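Local coordinates for 2-methyl-aconitate isomerase (Shewanella oneidensis, PDB 5K87), which catalyses the cis-trans isomerization of 2-methyl-aconitate by base-catalysed proton abstraction, a step of propionate breakdown through the 2-methylcitrate cycle, at residues T17-K25 and L169-A177; I131-V139 and I151-G159. The protein carries 1 engineered substitution. One frame throughout, in Å; residues are numbered along the deposited sequence.

From the N terminus, the chain first lays down the hairpin of strands 12-21 and 24-30, whose turn carries half of interaction 1. It then runs on through helix 113-122 to strand 135-143, which pairs with strand 148-157 only a few residues later; interaction 2 closes this short hairpin. A little further along, the loop 169-177 comes back to the first hairpin and completes interaction 1, so the long loop closed there encloses interaction 2 entirely. The two centres lie about 19 Å apart. Interaction 1 ties the early hairpin to the loop before strand 179-184; interaction 2 holds the later hairpin together, and A177 CB, packing 3.9 Å from P155 CG, connects the two.

Interaction 1 of 2, residues T17-K25 and L169-A177; sequences TYMRGGTSK and LDGVTFPAA
The tight hairpin joining strands 12-21 and 24-30, a type II' beta turn from G21 to S24, rests here against the loop 169-177, which has its own type II turn from L169 to V172. R20, the residue just before the hairpin turn, carries the contact. Its guanidinium lies flat against V172, with CG1 of the valine over the centre of one face, 3.5 Å from R20 CZ. A176 CB reaches the same group at its edge, 3.7 Å from R20 NH2. The side chain is extended from the backbone (chi1 177°) and then bends at chi3 (64°), which turns NH1 back onto its own turn: R20 NH1 donates to G22 O at 2.9 Å, close to the guanidinium plane. Water 1 accepts from R20 NH2 and lies within hydrogen-bonding distance of F174 O, while NE forms a salt bridge with D64 of the second subunit, so the arginine joins turn, loop and dimer partner. A leucine in its place would probably take from G22 O the bond to the arginine, leave the carboxylate of D64 of the second subunit without this charge partner and remove the flat surface on which V172 rests. The turn itself packs closely: L169 CD1 sits 3.8 Å from G22 CA, and V172 CG2 comes to 3.2 Å from G22 O. Next to this packing lies the substrate site. S24, a substrate-binding residue, hydrogen-bonds a bound malonate through OG, and T23 N is held by the side chain of substrate-binding N111. The T23 methyl faces the loop, CG2 standing 3.8 Å from both D170 O and G171 O, and V172 CG2 lies 3.9 Å from it.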
loop_
_atom_site.group_PDB
_atom_site.type_symbol
_atom_site.label_atom_id
_atom_site.label_comp_id
_atom_site.label_asym_id
_atom_site.label_seq_id
_atom_site.Cartn_x
_atom_site.Cartn_y
_atom_site.Cartn_z
ATOM N N THR A 17 -14.932 -7.854 3.754
ATOM C CA THR A 17 -14.214 -8.526 2.686
ATOM C C THR A 17 -13.320 -7.505 1.995
ATOM O O THR A 17 -13.784 -6.422 1.613
ATOM C CB THR A 17 -15.184 -9.119 1.662
ATOM O OG1 THR A 17 -16.113 -9.979 2.331
ATOM C CG2 THR A 17 -14.432 -9.925 0.631
ATOM N N TYR A 18 -12.056 -7.849 1.816
ATOM C CA TYR A 18 -11.097 -7.004 1.138
ATOM C C TYR A 18 -10.976 -7.525 -0.291
ATOM O O TYR A 18 -10.676 -8.718 -0.499
ATOM C CB TYR A 18 -9.781 -7.105 1.897
ATOM C CG TYR A 18 -8.627 -6.269 1.410
ATOM C CD1 TYR A 18 -8.734 -4.889 1.256
ATOM C CD2 TYR A 18 -7.404 -6.865 1.165
ATOM C CE1 TYR A 18 -7.627 -4.142 0.857
ATOM C CE2 TYR A 18 -6.314 -6.131 0.769
ATOM C CZ TYR A 18 -6.434 -4.777 0.618
ATOM O OH TYR A 18 -5.315 -4.080 0.224
ATOM N N MET A 19 -11.263 -6.660 -1.268
ATOM C CA MET A 19 -11.368 -7.084 -2.665
ATOM C C MET A 19 -10.582 -6.182 -3.580
ATOM O O MET A 19 -10.446 -4.977 -3.314
ATOM C CB MET A 19 -12.821 -7.069 -3.151
ATOM C CG MET A 19 -13.762 -7.895 -2.313
ATOM S SD MET A 19 -15.416 -7.994 -3.016
ATOM C CE MET A 19 -15.124 -8.884 -4.546
ATOM N N ARG A 20 -10.078 -6.751 -4.672
ATOM C CA ARG A 20 -9.709 -5.954 -5.831
ATOM C C ARG A 20 -10.908 -5.831 -6.765
ATOM O O ARG A 20 -11.574 -6.833 -7.065
ATOM C CB ARG A 20 -8.543 -6.579 -6.598
ATOM C CG ARG A 20 -8.206 -5.793 -7.856
ATOM C CD ARG A 20 -7.168 -6.466 -8.766
ATOM N NE ARG A 20 -7.629 -7.742 -9.322
ATOM C CZ ARG A 20 -8.532 -7.866 -10.288
ATOM N NH1 ARG A 20 -9.102 -6.796 -10.828
ATOM N NH2 ARG A 20 -8.874 -9.080 -10.712
ATOM N N GLY A 21 -11.205 -4.610 -7.205
ATOM C CA GLY A 21 -12.137 -4.381 -8.297
ATOM C C GLY A 21 -11.428 -3.523 -9.322
ATOM O O GLY A 21 -10.949 -2.444 -8.982
ATOM N N GLY A 22 -11.327 -3.997 -10.560
ATOM C CA GLY A 22 -10.556 -3.277 -11.556
ATOM C C GLY A 22 -9.144 -3.033 -11.046
ATOM O O GLY A 22 -8.493 -3.946 -10.524
ATOM N N THR A 23 -8.681 -1.789 -11.155
ATOM C CA THR A 23 -7.340 -1.420 -10.716
ATOM C C THR A 23 -7.316 -0.794 -9.319
ATOM O O THR A 23 -6.418 -0.009 -9.016
ATOM C CB THR A 23 -6.695 -0.452 -11.721
ATOM O OG1 THR A 23 -7.574 0.654 -11.971
ATOM C CG2 THR A 23 -6.450 -1.154 -13.039
ATOM N N SER A 24 -8.276 -1.165 -8.470
ATOM C CA SER A 24 -8.370 -0.632 -7.107
ATOM C C SER A 24 -8.590 -1.729 -6.079
ATOM O O SER A 24 -9.038 -2.823 -6.417
ATOM C CB SER A 24 -9.521 0.357 -7.015
ATOM O OG SER A 24 -9.371 1.362 -8.009
ATOM N N LYS A 25 -8.304 -1.417 -4.816
ATOM C CA LYS A 25 -8.594 -2.318 -3.701
ATOM C C LYS A 25 -9.423 -1.573 -2.677
ATOM O O LYS A 25 -9.148 -0.406 -2.384
ATOM C CB LYS A 25 -7.311 -2.812 -3.015
ATOM C CG LYS A 25 -6.417 -3.656 -3.903
ATOM C CD LYS A 25 -5.317 -4.354 -3.105
ATOM C CE LYS A 25 -4.211 -3.412 -2.649
ATOM N NZ LYS A 25 -3.130 -4.200 -1.986
ATOM N N LEU A 169 -6.675 -6.997 -17.731
ATOM C CA LEU A 169 -6.866 -5.550 -17.730
ATOM C C LEU A 169 -5.493 -4.939 -17.550
ATOM O O LEU A 169 -4.740 -5.395 -16.687
ATOM C CB LEU A 169 -7.694 -5.090 -16.519
ATOM C CG LEU A 169 -8.943 -5.730 -15.921
ATOM C CD1 LEU A 169 -9.455 -4.887 -14.764
ATOM C CD2 LEU A 169 -10.006 -5.841 -16.947
ATOM N N ASP A 170 -5.174 -3.896 -18.315
ATOM C CA ASP A 170 -3.936 -3.170 -18.093
ATOM C C ASP A 170 -4.009 -2.462 -16.747
ATOM O O ASP A 170 -4.955 -1.724 -16.456
ATOM C CB ASP A 170 -3.660 -2.181 -19.229
ATOM C CG ASP A 170 -3.200 -2.866 -20.508
ATOM O OD1 ASP A 170 -2.892 -4.077 -20.469
ATOM O OD2 ASP A 170 -3.135 -2.191 -21.557
ATOM N N GLY A 171 -3.009 -2.716 -15.912
ATOM C CA GLY A 171 -3.013 -2.244 -14.542
ATOM C C GLY A 171 -3.379 -3.325 -13.538
ATOM O O GLY A 171 -3.284 -3.094 -12.332
ATOM N N VAL A 172 -3.823 -4.484 -14.025
ATOM C CA VAL A 172 -4.103 -5.620 -13.152
ATOM C C VAL A 172 -3.146 -6.729 -13.492
ATOM O O VAL A 172 -3.096 -7.237 -14.625
ATOM C CB VAL A 172 -5.545 -6.117 -13.235
ATOM C CG1 VAL A 172 -5.722 -7.373 -12.371
ATOM C CG2 VAL A 172 -6.494 -5.023 -12.773
ATOM N N THR A 173 -2.391 -7.096 -12.469
ATOM C CA THR A 173 -1.248 -7.958 -12.616
ATOM C C THR A 173 -1.611 -9.325 -13.218
ATOM O O THR A 173 -0.948 -9.804 -14.123
ATOM C CB THR A 173 -0.567 -8.114 -11.246
ATOM O OG1 THR A 173 -0.391 -6.807 -10.645
ATOM C CG2 THR A 173 0.768 -8.829 -11.399
ATOM N N PHE A 174 -2.694 -9.918 -12.742
ATOM C CA PHE A 174 -3.042 -11.294 -13.082
ATOM C C PHE A 174 -4.424 -11.352 -13.719
ATOM O O PHE A 174 -5.277 -10.531 -13.410
ATOM C CB PHE A 174 -3.017 -12.127 -11.806
ATOM C CG PHE A 174 -1.682 -12.135 -11.109
ATOM C CD1 PHE A 174 -0.645 -12.925 -11.578
ATOM C CD2 PHE A 174 -1.459 -11.358 -9.985
ATOM C CE1 PHE A 174 0.584 -12.940 -10.937
ATOM C CE2 PHE A 174 -0.224 -11.369 -9.339
ATOM C CZ PHE A 174 0.790 -12.158 -9.820
ATOM N N PRO A 175 -4.666 -12.337 -14.598
ATOM C CA PRO A 175 -5.971 -12.450 -15.259
ATOM C C PRO A 175 -7.056 -12.922 -14.291
ATOM O O PRO A 175 -6.759 -13.526 -13.263
ATOM C CB PRO A 175 -5.719 -13.509 -16.337
ATOM C CG PRO A 175 -4.624 -14.349 -15.779
ATOM C CD PRO A 175 -3.733 -13.397 -15.021
ATOM N N ALA A 176 -8.305 -12.637 -14.627
ATOM C CA ALA A 176 -9.451 -13.074 -13.837
ATOM C C ALA A 176 -10.666 -13.140 -14.762
ATOM O O ALA A 176 -10.540 -12.903 -15.962
ATOM C CB ALA A 176 -9.698 -12.119 -12.674
ATOM N N ALA A 177 -11.838 -13.459 -14.227
ATOM C CA ALA A 177 -13.038 -13.500 -15.057
ATOM C C ALA A 177 -13.448 -12.097 -15.493
ATOM O O ALA A 177 -13.435 -11.154 -14.697
ATOM C CB ALA A 177 -14.175 -14.168 -14.319
HETATM O O HOH W 1 -6.682 -11.068 -10.802
#

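Interaction 2 of 2, residues I131-V139 and I151-G159; sequences IPRNGVCTV and IAHVPITDG
T138 OG1 and H153 CG both lie beside their own backbone N (chi1 -67° and -58°), which sets the T138 hydroxyl and the imidazole side by side on one face of an antiparallel beta hairpin. T138 OG1 meets H153 ND1 at the ring edge, 3.0 Å away, in a hydrogen bond whose direction is open. The other ring nitrogen, NE2, bonds E182, so the imidazole is gripped at both ends and its rotation is fixed. Beside this pair the methyls T138 CG2 and I151 CG2 press together at 3.5 Å, tighter than usual. I151 CG2 also lies over one face of the H153 ring, 3.6 Å above its plane and displaced toward the rim.

Backbone bonds join G135 with I156, C137 with V154 and V139 with A152, each pair bonded in both directions. At the open end of the hairpin, R133 O accepts from G159 N at 2.7 Å, on a lone pair in the carbonyl plane. N134 OD1 accepts from D158 N at 2.9 Å; that bond is nearly straight at the hydrogen (171°), although the donor stands above the amide's carbonyl plane. Waters 2 and 3 bridge N134 to D158 OD1, and water 2 also takes R133 NE. The R133 guanidinium lies over the D158-G159 peptide.

The other face is apolar. I156 CG1 packs 3.7 Å from C137 CB, and V139 CG2 meets V154 CG2. Helix 113-122 covers this face, with I121 touching C137, V139, V154 and I156, while strand 179-184 pairs along the edge of strand 148-157 away from strand 135-143.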
loop_
_atom_site.group_PDB
_atom_site.type_symbol
_atom_site.label_atom_id
_atom_site.label_comp_id
_atom_site.label_asym_id
_atom_site.label_seq_id
_atom_site.Cartn_x
_atom_site.Cartn_y
_atom_site.Cartn_z
ATOM N N ILE A 131 -30.286 -15.315 -9.511
ATOM C CA ILE A 131 -28.974 -15.934 -9.607
ATOM C C ILE A 131 -29.134 -17.324 -10.194
ATOM O O ILE A 131 -29.741 -18.194 -9.569
ATOM C CB ILE A 131 -28.307 -16.074 -8.236
ATOM C CG1 ILE A 131 -28.342 -14.748 -7.470
ATOM C CG2 ILE A 131 -26.874 -16.561 -8.400
ATOM C CD1 ILE A 131 -27.856 -14.868 -6.049
ATOM N N PRO A 132 -28.604 -17.542 -11.403
ATOM C CA PRO A 132 -28.699 -18.880 -11.988
ATOM C C PRO A 132 -27.698 -19.813 -11.331
ATOM O O PRO A 132 -26.790 -19.367 -10.626
ATOM C CB PRO A 132 -28.305 -18.645 -13.443
ATOM C CG PRO A 132 -27.350 -17.491 -13.376
ATOM C CD PRO A 132 -27.873 -16.602 -12.274
ATOM N N ARG A 133 -27.861 -21.108 -11.552
ATOM C CA ARG A 133 -26.889 -22.072 -11.076
ATOM C C ARG A 133 -25.582 -21.882 -11.846
ATOM O O ARG A 133 -24.496 -22.004 -11.286
ATOM C CB ARG A 133 -27.432 -23.487 -11.280
ATOM C CG ARG A 133 -26.554 -24.583 -10.725
ATOM C CD ARG A 133 -26.517 -24.536 -9.215
ATOM N NE ARG A 133 -25.501 -25.431 -8.681
ATOM C CZ ARG A 133 -25.117 -25.443 -7.411
ATOM N NH1 ARG A 133 -25.667 -24.598 -6.548
ATOM N NH2 ARG A 133 -24.181 -26.289 -7.007
ATOM N N ASN A 134 -25.710 -21.579 -13.137
ATOM C CA ASN A 134 -24.573 -21.301 -14.007
ATOM C C ASN A 134 -24.969 -20.260 -15.035
ATOM O O ASN A 134 -26.120 -20.221 -15.466
ATOM C CB ASN A 134 -24.122 -22.566 -14.748
ATOM C CG ASN A 134 -23.576 -23.627 -13.816
ATOM O OD1 ASN A 134 -22.433 -23.550 -13.364
ATOM N ND2 ASN A 134 -24.388 -24.637 -13.533
ATOM N N GLY A 135 -24.020 -19.429 -15.442
ATOM C CA GLY A 135 -24.303 -18.462 -16.482
ATOM C C GLY A 135 -23.870 -17.074 -16.074
ATOM O O GLY A 135 -22.736 -16.887 -15.631
ATOM N N VAL A 136 -24.770 -16.110 -16.222
ATOM C CA VAL A 136 -24.462 -14.720 -15.922
ATOM C C VAL A 136 -25.564 -14.160 -15.042
ATOM O O VAL A 136 -26.745 -14.279 -15.369
ATOM C CB VAL A 136 -24.351 -13.884 -17.215
ATOM C CG1 VAL A 136 -24.089 -12.416 -16.879
ATOM C CG2 VAL A 136 -23.240 -14.430 -18.103
ATOM N N CYS A 137 -25.173 -13.566 -13.917
ATOM C CA CYS A 137 -26.102 -12.856 -13.055
ATOM C C CYS A 137 -25.976 -11.361 -13.321
ATOM O O CYS A 137 -24.922 -10.763 -13.086
ATOM C CB CYS A 137 -25.808 -13.149 -11.585
ATOM S SG CYS A 137 -26.853 -12.241 -10.437
ATOM N N THR A 138 -27.047 -10.760 -13.818
ATOM C CA THR A 138 -27.059 -9.334 -14.092
ATOM C C THR A 138 -27.486 -8.582 -12.832
ATOM O O THR A 138 -28.655 -8.612 -12.430
ATOM C CB THR A 138 -27.983 -9.030 -15.280
ATOM O OG1 THR A 138 -27.414 -9.601 -16.467
ATOM C CG2 THR A 138 -28.152 -7.543 -15.476
ATOM N N VAL A 139 -26.516 -7.943 -12.188
ATOM C CA VAL A 139 -26.760 -7.243 -10.934
ATOM C C VAL A 139 -27.083 -5.790 -11.229
ATOM O O VAL A 139 -26.279 -5.077 -11.847
ATOM C CB VAL A 139 -25.538 -7.321 -9.996
ATOM C CG1 VAL A 139 -25.837 -6.618 -8.688
ATOM C CG2 VAL A 139 -25.163 -8.769 -9.739
ATOM N N ILE A 151 -25.007 -1.472 -14.040
ATOM C CA ILE A 151 -25.241 -2.902 -14.189
ATOM C C ILE A 151 -23.909 -3.645 -14.177
ATOM O O ILE A 151 -22.949 -3.214 -14.822
ATOM C CB ILE A 151 -25.946 -3.195 -15.523
ATOM C CG1 ILE A 151 -27.215 -2.346 -15.677
ATOM C CG2 ILE A 151 -26.239 -4.672 -15.661
ATOM C CD1 ILE A 151 -28.277 -2.615 -14.638
ATOM N N ALA A 152 -23.839 -4.752 -13.440
ATOM C CA ALA A 152 -22.664 -5.616 -13.498
ATOM C C ALA A 152 -23.086 -7.013 -13.924
ATOM O O ALA A 152 -23.944 -7.619 -13.285
ATOM C CB ALA A 152 -21.969 -5.668 -12.155
ATOM N N HIS A 153 -22.508 -7.511 -15.010
ATOM C CA HIS A 153 -22.809 -8.852 -15.498
ATOM C C HIS A 153 -21.781 -9.803 -14.917
ATOM O O HIS A 153 -20.673 -9.926 -15.431
ATOM C CB HIS A 153 -22.798 -8.892 -17.029
ATOM C CG HIS A 153 -23.760 -7.938 -17.659
ATOM N ND1 HIS A 153 -25.114 -8.182 -17.729
ATOM C CD2 HIS A 153 -23.563 -6.733 -18.241
ATOM C CE1 HIS A 153 -25.709 -7.171 -18.338
ATOM N NE2 HIS A 153 -24.792 -6.278 -18.654
ATOM N N VAL A 154 -22.152 -10.461 -13.826
ATOM C CA VAL A 154 -21.205 -11.279 -13.081
ATOM C C VAL A 154 -21.359 -12.749 -13.450
ATOM O O VAL A 154 -22.453 -13.294 -13.346
ATOM C CB VAL A 154 -21.399 -11.105 -11.569
ATOM C CG1 VAL A 154 -20.365 -11.914 -10.795
ATOM C CG2 VAL A 154 -21.343 -9.621 -11.193
ATOM N N PRO A 155 -20.266 -13.392 -13.869
ATOM C CA PRO A 155 -20.366 -14.812 -14.225
ATOM C C PRO A 155 -20.545 -15.697 -12.996
ATOM O O PRO A 155 -19.967 -15.434 -11.929
ATOM C CB PRO A 155 -19.033 -15.096 -14.913
ATOM C CG PRO A 155 -18.081 -14.100 -14.308
ATOM C CD PRO A 155 -18.905 -12.860 -14.068
ATOM N N ILE A 156 -21.343 -16.749 -13.161
ATOM C CA ILE A 156 -21.696 -17.679 -12.095
ATOM C C ILE A 156 -21.328 -19.110 -12.489
ATOM O O ILE A 156 -21.604 -19.539 -13.613
ATOM C CB ILE A 156 -23.215 -17.655 -11.822
ATOM C CG1 ILE A 156 -23.704 -16.232 -11.513
ATOM C CG2 ILE A 156 -23.573 -18.614 -10.694
ATOM C CD1 ILE A 156 -23.159 -15.631 -10.218
ATOM N N THR A 157 -20.701 -19.837 -11.571
ATOM C CA THR A 157 -20.418 -21.260 -11.749
ATOM C C THR A 157 -20.808 -21.986 -10.471
ATOM O O THR A 157 -20.387 -21.597 -9.382
ATOM C CB THR A 157 -18.933 -21.499 -12.034
ATOM O OG1 THR A 157 -18.582 -20.894 -13.286
ATOM C CG2 THR A 157 -18.626 -22.996 -12.079
ATOM N N ASP A 158 -21.637 -23.022 -10.596
ATOM C CA ASP A 158 -22.056 -23.827 -9.444
ATOM C C ASP A 158 -22.657 -22.957 -8.341
ATOM O O ASP A 158 -22.377 -23.154 -7.157
ATOM C CB ASP A 158 -20.893 -24.670 -8.903
ATOM C CG ASP A 158 -20.391 -25.689 -9.913
ATOM O OD1 ASP A 158 -21.219 -26.205 -10.691
ATOM O OD2 ASP A 158 -19.171 -25.967 -9.935
ATOM N N GLY A 159 -23.477 -21.993 -8.744
ATOM C CA GLY A 159 -24.179 -21.135 -7.813
ATOM C C GLY A 159 -23.326 -20.113 -7.081
ATOM O O GLY A 159 -23.808 -19.468 -6.154
HETATM O O HOH W 2 -23.846 -26.500 -11.174
HETATM O O HOH W 3 -21.066 -25.918 -13.417
#